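Local coordinates for FAD-binding PCMH-type domain-containing protein (Gibberella zeae, PDB 6YJO) that carries covalently bound FAD and probably acts as an oligosaccharide-oxidising flavoenzyme, at residues 45-48 with 49-53; 57-60 with 61-65; 326-330 with 331-335; 463-467 with 468-472. One frame throughout, in Å; residues are numbered along the deposited sequence.

Numbered from the N terminus, the four contacts are local turns or helix caps that follow one another in series; none nests in or crosses another. Contact 1 turns the chain after helix 32-41 and starts helix 52-57, while its backbone pairs beside strand 71-73. Contact 2 takes up the end of that helix and leads past the flavin toward the same strand. Far along the chain, contact 3 turns between helix 320-326 and strand 346-352, its nearest atoms about 7 Å from those of contact 2. Contact 4 starts helix 467-475 in the berberine-like region and touches contact 2, where Arg64 and Leu65 pack on Thr463.

Contact 1: residues 45-48 with 49-53; sequences PYIP and RDSAQ
The carbonyl oxygen of Pro48 is gripped twice by Ser51. The hydroxyl OG of Ser51 donates to Pro48 O at 2.7 Å, tilted 24° from the carbonyl plane, and Ser51 N adds a weak bond of 3.4 Å to the same oxygen. The latter closes a type II beta turn from Pro48 to Ser51, with Asp50 taking the positive phi. Ser51 OG sits between its own backbone N and carbonyl carbon (chi1 60°), which lets it face back into the turn; it also lies 3.5 Å from CG of the Pro48 ring.

Next to this turn, Ile47 packs on the first turn of helix 52-57. Its CD1 meets Gln53 CG at 4.0 Å, and its CG2 touches both that carbon and the Ser51 hydroxyl. Gln53 bends at its CB-CG bond, and its NE2 bonds to Glu57 one turn further on. The backbone of Ile47 pairs with Ile72, fixing this loop to strand 71-73.

Because Ser51 OG spends its proton on Pro48 O, its oxygen remains an acceptor for Trp54 N. One hydroxyl thus fastens the turn and caps the helix N terminus, whose dipole probably favours that acceptor role.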
loop_
_atom_site.group_PDB
_atom_site.type_symbol
_atom_site.label_atom_id
_atom_site.label_comp_id
_atom_site.label_asym_id
_atom_site.label_seq_id
_atom_site.Cartn_x
_atom_site.Cartn_y
_atom_site.Cartn_z
ATOM N N PRO A 45 -3.386 -11.509 -25.788
ATOM C CA PRO A 45 -3.032 -12.766 -25.118
ATOM C C PRO A 45 -3.975 -13.048 -23.959
ATOM O O PRO A 45 -4.224 -12.185 -23.112
ATOM C CB PRO A 45 -1.598 -12.520 -24.635
ATOM C CG PRO A 45 -1.064 -11.455 -25.514
ATOM C CD PRO A 45 -2.237 -10.588 -25.876
ATOM N N TYR A 46 -4.516 -14.263 -23.927
ATOM C CA TYR A 46 -5.395 -14.676 -22.846
ATOM C C TYR A 46 -4.949 -16.037 -22.312
ATOM O O TYR A 46 -4.253 -16.795 -22.989
ATOM C CB TYR A 46 -6.870 -14.732 -23.290
ATOM C CG TYR A 46 -7.224 -15.819 -24.292
ATOM C CD1 TYR A 46 -7.151 -17.167 -23.954
ATOM C CD2 TYR A 46 -7.673 -15.493 -25.562
ATOM C CE1 TYR A 46 -7.482 -18.155 -24.862
ATOM C CE2 TYR A 46 -8.014 -16.477 -26.472
ATOM C CZ TYR A 46 -7.917 -17.804 -26.120
ATOM O OH TYR A 46 -8.254 -18.781 -27.031
ATOM N N ILE A 47 -5.384 -16.312 -21.097
ATOM C CA ILE A 47 -5.109 -17.627 -20.451
ATOM C C ILE A 47 -6.318 -18.512 -20.723
ATOM O O ILE A 47 -7.445 -18.150 -20.377
ATOM C CB ILE A 47 -4.887 -17.445 -18.947
ATOM C CG1 ILE A 47 -3.688 -16.527 -18.685
ATOM C CG2 ILE A 47 -4.691 -18.807 -18.289
ATOM C CD1 ILE A 47 -2.406 -16.972 -19.361
ATOM N N PRO A 48 -6.117 -19.691 -21.335
ATOM C CA PRO A 48 -7.273 -20.554 -21.626
ATOM C C PRO A 48 -7.940 -21.037 -20.349
ATOM O O PRO A 48 -7.278 -21.397 -19.372
ATOM C CB PRO A 48 -6.657 -21.713 -22.425
ATOM C CG PRO A 48 -5.219 -21.730 -22.031
ATOM C CD PRO A 48 -4.849 -20.301 -21.761
ATOM N N ARG A 49 -9.271 -21.040 -20.369
ATOM C CA ARG A 49 -10.054 -21.391 -19.192
ATOM C C ARG A 49 -9.678 -22.773 -18.669
ATOM O O ARG A 49 -9.333 -23.681 -19.431
ATOM C CB ARG A 49 -11.547 -21.350 -19.527
ATOM C CG ARG A 49 -12.475 -21.583 -18.345
ATOM C CD ARG A 49 -12.973 -20.267 -17.769
ATOM N NE ARG A 49 -13.981 -20.468 -16.730
ATOM C CZ ARG A 49 -14.675 -19.486 -16.163
ATOM N NH1 ARG A 49 -14.476 -18.228 -16.535
ATOM N NH2 ARG A 49 -15.574 -19.762 -15.226
ATOM N N ASP A 50 -9.738 -22.919 -17.344
ATOM C CA ASP A 50 -9.589 -24.215 -16.672
ATOM C C ASP A 50 -8.370 -24.994 -17.167
ATOM O O ASP A 50 -8.353 -26.227 -17.142
ATOM C CB ASP A 50 -10.858 -25.056 -16.828
ATOM C CG ASP A 50 -12.081 -24.363 -16.270
ATOM O OD1 ASP A 50 -11.970 -23.742 -15.190
ATOM O OD2 ASP A 50 -13.150 -24.429 -16.915
ATOM N N SER A 51 -7.341 -24.284 -17.622
ATOM C CA SER A 51 -6.077 -24.913 -17.964
ATOM C C SER A 51 -5.196 -24.988 -16.718
ATOM O O SER A 51 -5.555 -24.506 -15.641
ATOM C CB SER A 51 -5.379 -24.146 -19.086
ATOM O OG SER A 51 -5.108 -22.810 -18.703
ATOM N N ALA A 52 -4.022 -25.609 -16.859
ATOM C CA ALA A 52 -3.076 -25.641 -15.748
ATOM C C ALA A 52 -2.675 -24.232 -15.332
ATOM O O ALA A 52 -2.628 -23.919 -14.137
ATOM C CB ALA A 52 -1.843 -26.460 -16.125
ATOM N N GLN A 53 -2.386 -23.363 -16.305
ATOM C CA GLN A 53 -2.021 -21.990 -15.975
ATOM C C GLN A 53 -3.191 -21.237 -15.354
ATOM O O GLN A 53 -2.985 -20.382 -14.483
ATOM C CB GLN A 53 -1.526 -21.263 -17.227
ATOM C CG GLN A 53 -0.998 -19.859 -16.969
ATOM C CD GLN A 53 0.094 -19.833 -15.918
ATOM O OE1 GLN A 53 0.885 -20.770 -15.803
ATOM N NE2 GLN A 53 0.137 -18.760 -15.138
#

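Contact 2: residues 57-60 with 61-65; sequences EVKP and YNLRL. With FAD (flavin-adenine dinucleotide), chain C.
Lys59 runs out extended beyond CG, and Leu63 carries its CG beside its own backbone N (chi1 -73°), a torsion that turns CD2 of Leu63 onto the lysine methylenes. The two side chains run obliquely across one another, with Leu63 CD2 4.0 Å from Lys59 CG and as close to its CE.

The Pro60 ring fills the inside of the bend. Its CG packs 3.1 Å from Asn62 O and 3.2 Å from Leu65 O, while its CD faces Leu63 CD2. The chain then closes a type I turn from Asn62 to Leu65. Asn62 OD1 accepts from Arg64 N at 3.1 Å to form an Asx turn, with the donor 55° above the carbonyl plane. The other end of that amide, ND2, is held by Phe345 O and Tyr104 O.

Tyr61 has its CG trans to the backbone N (chi1 174°), which brings CE2 to 3.4 Å from the C8M methyl of FAD. Its ring also meets that of His102, a covalent attachment point of the flavin. The chemistry is thus divided: backbone and Asn62 bonds hold the turn, while Tyr61 packs by van der Waals contact against both flavin methyls, CE2 near C8M and the hydroxyl oxygen near C7M.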
loop_
_atom_site.group_PDB
_atom_site.type_symbol
_atom_site.label_atom_id
_atom_site.label_comp_id
_atom_site.label_asym_id
_atom_site.label_seq_id
_atom_site.Cartn_x
_atom_site.Cartn_y
_atom_site.Cartn_z
ATOM N N GLU A 57 -2.958 -19.042 -11.968
ATOM C CA GLU A 57 -3.190 -17.605 -12.028
ATOM C C GLU A 57 -4.371 -17.172 -11.173
ATOM O O GLU A 57 -4.391 -16.035 -10.688
ATOM C CB GLU A 57 -3.436 -17.174 -13.479
ATOM C CG GLU A 57 -3.203 -15.697 -13.729
ATOM C CD GLU A 57 -1.744 -15.311 -13.594
ATOM O OE1 GLU A 57 -0.942 -15.717 -14.461
ATOM O OE2 GLU A 57 -1.399 -14.618 -12.615
ATOM N N VAL A 58 -5.351 -18.059 -10.982
ATOM C CA VAL A 58 -6.535 -17.754 -10.180
ATOM C C VAL A 58 -6.265 -17.881 -8.689
ATOM O O VAL A 58 -7.091 -17.443 -7.878
ATOM C CB VAL A 58 -7.675 -18.670 -10.667
ATOM C CG1 VAL A 58 -8.756 -18.839 -9.612
ATOM C CG2 VAL A 58 -8.265 -18.121 -11.965
ATOM N N LYS A 59 -5.128 -18.444 -8.308
ATOM C CA LYS A 59 -4.731 -18.555 -6.909
ATOM C C LYS A 59 -4.378 -17.173 -6.364
ATOM O O LYS A 59 -3.367 -16.599 -6.793
ATOM C CB LYS A 59 -3.536 -19.504 -6.785
ATOM C CG LYS A 59 -3.515 -20.351 -5.516
ATOM C CD LYS A 59 -2.092 -20.746 -5.148
ATOM C CE LYS A 59 -2.042 -21.913 -4.176
ATOM N NZ LYS A 59 -0.821 -21.876 -3.322
ATOM N N PRO A 60 -5.147 -16.607 -5.433
ATOM C CA PRO A 60 -4.860 -15.246 -4.963
ATOM C C PRO A 60 -3.607 -15.221 -4.099
ATOM O O PRO A 60 -3.090 -16.262 -3.687
ATOM C CB PRO A 60 -6.109 -14.901 -4.151
ATOM C CG PRO A 60 -6.483 -16.216 -3.541
ATOM C CD PRO A 60 -6.176 -17.256 -4.600
ATOM N N TYR A 61 -3.114 -14.010 -3.810
ATOM C CA TYR A 61 -2.085 -13.885 -2.781
ATOM C C TYR A 61 -2.654 -14.258 -1.418
ATOM O O TYR A 61 -2.179 -15.193 -0.768
ATOM C CB TYR A 61 -1.503 -12.471 -2.738
ATOM C CG TYR A 61 -0.547 -12.305 -1.575
ATOM C CD1 TYR A 61 0.718 -12.881 -1.600
ATOM C CD2 TYR A 61 -0.919 -11.600 -0.438
ATOM C CE1 TYR A 61 1.587 -12.748 -0.535
ATOM C CE2 TYR A 61 -0.051 -11.459 0.634
ATOM C CZ TYR A 61 1.200 -12.041 0.580
ATOM O OH TYR A 61 2.080 -11.915 1.630
ATOM N N ASN A 62 -3.686 -13.542 -0.980
ATOM C CA ASN A 62 -4.406 -13.902 0.238
ATOM C C ASN A 62 -5.286 -15.098 -0.087
ATOM O O ASN A 62 -6.336 -14.959 -0.715
ATOM C CB ASN A 62 -5.237 -12.733 0.759
ATOM C CG ASN A 62 -5.775 -12.986 2.152
ATOM O OD1 ASN A 62 -5.624 -14.085 2.692
ATOM N ND2 ASN A 62 -6.412 -11.977 2.741
ATOM N N LEU A 63 -4.854 -16.287 0.336
ATOM C CA LEU A 63 -5.610 -17.507 0.079
ATOM C C LEU A 63 -6.984 -17.490 0.727
ATOM O O LEU A 63 -7.828 -18.322 0.372
ATOM C CB LEU A 63 -4.814 -18.719 0.576
ATOM C CG LEU A 63 -3.604 -19.087 -0.282
ATOM C CD1 LEU A 63 -2.768 -20.177 0.374
ATOM C CD2 LEU A 63 -4.045 -19.514 -1.675
ATOM N N ARG A 64 -7.235 -16.561 1.653
ATOM C CA ARG A 64 -8.527 -16.518 2.324
ATOM C C ARG A 64 -9.643 -16.109 1.369
ATOM O O ARG A 64 -10.796 -16.509 1.561
ATOM C CB ARG A 64 -8.461 -15.556 3.510
ATOM C CG ARG A 64 -9.675 -15.612 4.430
ATOM C CD ARG A 64 -9.515 -14.666 5.612
ATOM N NE ARG A 64 -9.335 -13.282 5.178
ATOM C CZ ARG A 64 -10.328 -12.459 4.862
ATOM N NH1 ARG A 64 -11.587 -12.867 4.926
ATOM N NH2 ARG A 64 -10.062 -11.221 4.474
ATOM N N LEU A 65 -9.330 -15.321 0.342
ATOM C CA LEU A 65 -10.330 -14.804 -0.592
ATOM C C LEU A 65 -9.895 -15.139 -2.014
ATOM O O LEU A 65 -9.037 -14.457 -2.582
ATOM C CB LEU A 65 -10.516 -13.300 -0.423
ATOM C CG LEU A 65 -11.026 -12.831 0.938
ATOM C CD1 LEU A 65 -11.225 -11.322 0.925
ATOM C CD2 LEU A 65 -12.317 -13.558 1.304
HETATM P PA FAD C . -3.055 -5.938 -6.777
HETATM O O1A FAD C . -4.015 -6.873 -6.144
HETATM O O2A FAD C . -2.529 -6.406 -8.144
HETATM O O5B FAD C . -3.674 -4.494 -6.897
HETATM C C5B FAD C . -4.320 -3.860 -5.773
HETATM C C4B FAD C . -5.262 -2.800 -6.276
HETATM O O4B FAD C . -4.626 -2.063 -7.350
HETATM C C3B FAD C . -6.571 -3.333 -6.851
HETATM O O3B FAD C . -7.639 -2.424 -6.606
HETATM C C2B FAD C . -6.248 -3.445 -8.340
HETATM O O2B FAD C . -7.415 -3.390 -9.147
HETATM C C1B FAD C . -5.389 -2.198 -8.535
HETATM N N9A FAD C . -4.486 -2.269 -9.682
HETATM C C8A FAD C . -3.441 -3.136 -9.877
HETATM N N7A FAD C . -2.810 -2.970 -11.014
HETATM C C5A FAD C . -3.492 -1.917 -11.615
HETATM C C6A FAD C . -3.316 -1.256 -12.842
HETATM N N6A FAD C . -2.367 -1.563 -13.730
HETATM N N1A FAD C . -4.168 -0.249 -13.134
HETATM C C2A FAD C . -5.119 0.066 -12.252
HETATM N N3A FAD C . -5.379 -0.485 -11.065
HETATM C C4A FAD C . -4.522 -1.483 -10.803
HETATM N N1 FAD C . 1.848 -1.252 1.737
HETATM C C2 FAD C . 2.560 -0.215 2.269
HETATM O O2 FAD C . 2.151 0.950 2.206
HETATM N N3 FAD C . 3.771 -0.463 2.896
HETATM C C4 FAD C . 4.367 -1.700 3.050
HETATM O O4 FAD C . 5.448 -1.801 3.626
HETATM C C4X FAD C . 3.602 -2.793 2.482
HETATM N N5 FAD C . 4.090 -3.998 2.581
HETATM C C5X FAD C . 3.359 -5.040 2.032
HETATM C C6 FAD C . 3.841 -6.338 2.151
HETATM C C7 FAD C . 3.163 -7.416 1.594
HETATM C C7M FAD C . 3.739 -8.801 1.727
HETATM C C8 FAD C . 1.928 -7.199 0.960
HETATM C C8M FAD C . 1.154 -8.337 0.353
HETATM C C9 FAD C . 1.427 -5.904 0.860
HETATM C C9A FAD C . 2.128 -4.830 1.393
HETATM N N10 FAD C . 1.648 -3.510 1.300
HETATM C C10 FAD C . 2.354 -2.467 1.842
HETATM C "C1'" FAD C . 0.351 -3.226 0.672
HETATM C "C2'" FAD C . 0.445 -2.835 -0.795
HETATM O "O2'" FAD C . 0.874 -1.479 -0.909
HETATM C "C3'" FAD C . -0.941 -2.974 -1.424
HETATM O "O3'" FAD C . -1.399 -4.302 -1.191
HETATM C "C4'" FAD C . -0.985 -2.703 -2.927
HETATM O "O4'" FAD C . -2.145 -1.937 -3.253
HETATM C "C5'" FAD C . -0.990 -3.996 -3.709
HETATM O "O5'" FAD C . -0.671 -3.717 -5.085
HETATM P P FAD C . -0.468 -4.883 -6.111
HETATM O O1P FAD C . -0.498 -4.325 -7.537
HETATM O O2P FAD C . 0.730 -5.673 -5.730
HETATM O O3P FAD C . -1.797 -5.737 -5.833
#

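Contact 3: residues 326-330 with 331-335; sequences KYANG and QALDQ
Gln331 and Ala328 bury the most surface here, and they meet at the two ends of a tight turn. Gln331 N donates to Ala328 O in a weak bond of 3.4 Å, fairly straight at 160°, closing the turn round Asn329 and Gly330. The methyl of Ala328 points back across the gap and rests 3.2 Å from Gln331 O, while Gln331 CB lies 3.6 Å from Ala328 O. Each residue therefore sets its CB against the other's carbonyl oxygen.

Beyond CB, the Gln331 side chain runs beside its backbone N (chi1 -82°), bends at the next bond and leads away from the turn toward Tyr339. Pro163, next to the flavin-linked Cys162, is touched by both Gln331 and Ala328.

Gly330 contributes the next largest share of the contact. Its backbone takes a positive phi of 81°, a conformation that glycine adopts with ease, and it follows Asn329, whose backbone is also in the left-handed region.

A smaller apolar touch extends the contact. Leu333 CD2 comes to 4.1 Å from Ala328 CB, and the Leu333 side chain also packs on helix 320-326 through Ile321, Leu324 and Asn325, and on Thr147 of helix 142-152. Leu333 thus ties the turn back to the helix that precedes it.

The arrangement is a type I' beta turn, here with the Asn-Gly pair at its centre that is a textbook choice for this turn. It stands in a loop between helix 320-326 and strand 346-352, with the Asn329 side chain and the bound FAD about 7 Å apart between nearest atoms.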
loop_
_atom_site.group_PDB
_atom_site.type_symbol
_atom_site.label_atom_id
_atom_site.label_comp_id
_atom_site.label_asym_id
_atom_site.label_seq_id
_atom_site.Cartn_x
_atom_site.Cartn_y
_atom_site.Cartn_z
ATOM N N LYS A 326 17.361 -6.494 4.141
ATOM C CA LYS A 326 17.191 -6.827 5.553
ATOM C C LYS A 326 15.729 -6.765 5.967
ATOM O O LYS A 326 15.320 -7.470 6.897
ATOM C CB LYS A 326 18.020 -5.886 6.428
ATOM C CG LYS A 326 17.834 -6.124 7.926
ATOM C CD LYS A 326 19.093 -5.775 8.724
ATOM C CE LYS A 326 18.904 -6.045 10.215
ATOM N NZ LYS A 326 17.804 -5.229 10.805
ATOM N N TYR A 327 14.931 -5.940 5.291
ATOM C CA TYR A 327 13.521 -5.774 5.609
ATOM C C TYR A 327 12.610 -6.412 4.567
ATOM O O TYR A 327 11.390 -6.224 4.629
ATOM C CB TYR A 327 13.195 -4.285 5.770
ATOM C CG TYR A 327 13.631 -3.700 7.090
ATOM C CD1 TYR A 327 13.103 -4.168 8.286
ATOM C CD2 TYR A 327 14.557 -2.664 7.143
ATOM C CE1 TYR A 327 13.494 -3.635 9.493
ATOM C CE2 TYR A 327 14.952 -2.118 8.348
ATOM C CZ TYR A 327 14.418 -2.610 9.519
ATOM O OH TYR A 327 14.798 -2.080 10.726
ATOM N N ALA A 328 13.168 -7.169 3.619
ATOM C CA ALA A 328 12.378 -7.898 2.635
ATOM C C ALA A 328 11.753 -9.171 3.191
ATOM O O ALA A 328 10.949 -9.801 2.493
ATOM C CB ALA A 328 13.244 -8.257 1.428
ATOM N N ASN A 329 12.105 -9.575 4.411
ATOM C CA ASN A 329 11.485 -10.728 5.069
ATOM C C ASN A 329 11.796 -12.022 4.315
ATOM O O ASN A 329 10.912 -12.838 4.046
ATOM C CB ASN A 329 9.972 -10.524 5.209
ATOM C CG ASN A 329 9.337 -11.483 6.204
ATOM O OD1 ASN A 329 9.893 -11.746 7.272
ATOM N ND2 ASN A 329 8.158 -12.005 5.858
ATOM N N GLY A 330 13.074 -12.212 3.980
ATOM C CA GLY A 330 13.524 -13.413 3.307
ATOM C C GLY A 330 13.312 -13.445 1.807
ATOM O O GLY A 330 13.854 -14.341 1.144
ATOM N N GLN A 331 12.547 -12.510 1.246
ATOM C CA GLN A 331 12.221 -12.523 -0.175
ATOM C C GLN A 331 13.292 -11.798 -0.978
ATOM O O GLN A 331 13.667 -10.667 -0.651
ATOM C CB GLN A 331 10.859 -11.875 -0.413
ATOM C CG GLN A 331 9.686 -12.804 -0.165
ATOM C CD GLN A 331 9.020 -13.253 -1.449
ATOM O OE1 GLN A 331 9.076 -14.426 -1.814
ATOM N NE2 GLN A 331 8.383 -12.315 -2.143
ATOM N N ALA A 332 13.773 -12.448 -2.036
ATOM C CA ALA A 332 14.766 -11.827 -2.902
ATOM C C ALA A 332 14.172 -10.594 -3.577
ATOM O O ALA A 332 13.016 -10.598 -4.002
ATOM C CB ALA A 332 15.251 -12.834 -3.944
ATOM N N LEU A 333 14.977 -9.534 -3.682
ATOM C CA LEU A 333 14.459 -8.246 -4.142
ATOM C C LEU A 333 13.886 -8.353 -5.552
ATOM O O LEU A 333 12.704 -8.078 -5.774
ATOM C CB LEU A 333 15.561 -7.181 -4.078
ATOM C CG LEU A 333 15.877 -6.525 -2.729
ATOM C CD1 LEU A 333 16.589 -5.201 -2.960
ATOM C CD2 LEU A 333 14.621 -6.302 -1.880
ATOM N N ASP A 334 14.702 -8.782 -6.515
ATOM C CA ASP A 334 14.311 -8.733 -7.920
ATOM C C ASP A 334 13.186 -9.721 -8.212
ATOM O O ASP A 334 13.396 -10.711 -8.916
ATOM C CB ASP A 334 15.524 -9.013 -8.817
ATOM C CG ASP A 334 15.256 -8.705 -10.279
ATOM O OD1 ASP A 334 14.108 -8.342 -10.609
ATOM O OD2 ASP A 334 16.194 -8.822 -11.096
ATOM N N GLN A 335 11.987 -9.446 -7.696
ATOM C CA GLN A 335 10.828 -10.305 -7.931
ATOM C C GLN A 335 10.262 -10.037 -9.318
ATOM O O GLN A 335 10.082 -8.880 -9.709
ATOM C CB GLN A 335 9.736 -10.056 -6.886
ATOM C CG GLN A 335 10.003 -10.614 -5.498
ATOM C CD GLN A 335 10.258 -12.114 -5.496
ATOM O OE1 GLN A 335 9.871 -12.823 -6.423
ATOM N NE2 GLN A 335 10.934 -12.597 -4.458
#

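Contact 4: residues 463-467 with 468-472; sequences TQLSN and EEAVK
The two methyls of Val471 lie over one face of the flat amide of Asn467, one helical turn back, and are offset from its centre. Asn467 ND2 comes to 4.1 Å from Val471 CG1, and its OD1 is equally far from CG2. Asn467 CG lies trans to the backbone N and the amide is twisted by a chi2 of -87°, which points ND2 at Gly500 O and Pro498 O, its hydrogen-bond acceptors. The carboxylate of Glu468 bends back instead, and its OE1 takes a weak bond of 3.3 Å from the hydroxyl of Ser466. The other carboxylate, that of Glu469, turns along the helix to a salt bridge with Arg473.

Ser466 OG has a second role, accepting from Glu469 N at 3.2 Å. Main-chain bonds take over from there: Ala470 N reaches Ser466 O at 2.7 Å, nearly straight at 170°, and Val471 N bonds to Asn467 O.

Leu465 covers the side of this first turn. Its CD2 lies 3.7 Å from Glu469 CG, where the aliphatic part of the glutamate serves as a hydrophobic partner, and its CB packs on the methyl of Ala470. Met456 and Arg442 also touch this leucine.

This is a serine N-cap, with Ser466 starting helix 467-475 and the packing of Leu465 on Ala470 across the cap fitting a hydrophobic staple, in the berberine-like region of this FAD-linked oxidoreductase.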
loop_
_atom_site.group_PDB
_atom_site.type_symbol
_atom_site.label_atom_id
_atom_site.label_comp_id
_atom_site.label_asym_id
_atom_site.label_seq_id
_atom_site.Cartn_x
_atom_site.Cartn_y
_atom_site.Cartn_z
ATOM N N THR A 463 -11.154 -5.386 4.763
ATOM C CA THR A 463 -12.054 -6.041 3.824
ATOM C C THR A 463 -13.490 -6.077 4.333
ATOM O O THR A 463 -14.424 -6.131 3.527
ATOM C CB THR A 463 -11.553 -7.454 3.542
ATOM O OG1 THR A 463 -12.150 -7.942 2.335
ATOM C CG2 THR A 463 -11.895 -8.389 4.699
ATOM N N GLN A 464 -13.692 -6.034 5.649
ATOM C CA GLN A 464 -15.021 -6.194 6.229
ATOM C C GLN A 464 -15.841 -4.908 6.215
ATOM O O GLN A 464 -16.932 -4.883 6.796
ATOM C CB GLN A 464 -14.907 -6.707 7.669
ATOM C CG GLN A 464 -14.154 -8.020 7.816
ATOM C CD GLN A 464 -14.828 -9.168 7.089
ATOM O OE1 GLN A 464 -14.416 -9.551 5.994
ATOM N NE2 GLN A 464 -15.869 -9.727 7.699
ATOM N N LEU A 465 -15.359 -3.852 5.564
ATOM C CA LEU A 465 -16.006 -2.549 5.627
ATOM C C LEU A 465 -17.037 -2.372 4.520
ATOM O O LEU A 465 -16.840 -2.825 3.388
ATOM C CB LEU A 465 -14.964 -1.434 5.537
ATOM C CG LEU A 465 -14.153 -1.204 6.810
ATOM C CD1 LEU A 465 -13.154 -0.088 6.599
ATOM C CD2 LEU A 465 -15.075 -0.886 7.979
ATOM N N SER A 466 -18.139 -1.705 4.860
ATOM C CA SER A 466 -19.106 -1.296 3.851
ATOM C C SER A 466 -18.480 -0.252 2.937
ATOM O O SER A 466 -17.652 0.556 3.368
ATOM C CB SER A 466 -20.367 -0.735 4.513
ATOM O OG SER A 466 -20.087 0.472 5.204
ATOM N N ASN A 467 -18.862 -0.289 1.658
ATOM C CA ASN A 467 -18.374 0.708 0.711
ATOM C C ASN A 467 -18.482 2.117 1.284
ATOM O O ASN A 467 -17.531 2.901 1.200
ATOM C CB ASN A 467 -19.148 0.598 -0.605
ATOM C CG ASN A 467 -18.691 1.602 -1.643
ATOM O OD1 ASN A 467 -19.169 2.738 -1.679
ATOM N ND2 ASN A 467 -17.768 1.183 -2.509
ATOM N N GLU A 468 -19.624 2.457 1.890
ATOM C CA GLU A 468 -19.774 3.798 2.454
ATOM C C GLU A 468 -18.712 4.074 3.513
ATOM O O GLU A 468 -18.103 5.150 3.519
ATOM C CB GLU A 468 -21.184 4.003 3.033
ATOM C CG GLU A 468 -21.906 2.766 3.580
ATOM C CD GLU A 468 -22.744 3.069 4.825
ATOM O OE1 GLU A 468 -22.900 2.178 5.690
ATOM O OE2 GLU A 468 -23.241 4.209 4.941
ATOM N N GLU A 469 -18.461 3.114 4.407
ATOM C CA GLU A 469 -17.480 3.339 5.465
ATOM C C GLU A 469 -16.062 3.326 4.913
ATOM O O GLU A 469 -15.231 4.161 5.294
ATOM C CB GLU A 469 -17.634 2.282 6.557
ATOM C CG GLU A 469 -16.641 2.410 7.707
ATOM C CD GLU A 469 -16.914 3.614 8.592
ATOM O OE1 GLU A 469 -17.851 4.385 8.281
ATOM O OE2 GLU A 469 -16.196 3.788 9.602
ATOM N N ALA A 470 -15.763 2.386 4.014
ATOM C CA ALA A 470 -14.403 2.260 3.504
ATOM C C ALA A 470 -13.978 3.520 2.761
ATOM O O ALA A 470 -12.913 4.085 3.034
ATOM C CB ALA A 470 -14.294 1.039 2.592
ATOM N N VAL A 471 -14.802 3.980 1.816
ATOM C CA VAL A 471 -14.416 5.146 1.030
ATOM C C VAL A 471 -14.418 6.402 1.894
ATOM O O VAL A 471 -13.655 7.342 1.633
ATOM C CB VAL A 471 -15.329 5.297 -0.206
ATOM C CG1 VAL A 471 -15.225 4.062 -1.098
ATOM C CG2 VAL A 471 -16.782 5.556 0.191
ATOM N N LYS A 472 -15.262 6.449 2.930
ATOM C CA LYS A 472 -15.198 7.562 3.875
ATOM C C LYS A 472 -13.826 7.643 4.535
ATOM O O LYS A 472 -13.269 8.736 4.693
ATOM C CB LYS A 472 -16.290 7.423 4.938
ATOM C CG LYS A 472 -16.055 8.270 6.195
ATOM C CD LYS A 472 -17.302 8.371 7.067
ATOM C CE LYS A 472 -17.009 9.086 8.384
ATOM N NZ LYS A 472 -18.188 9.828 8.913
#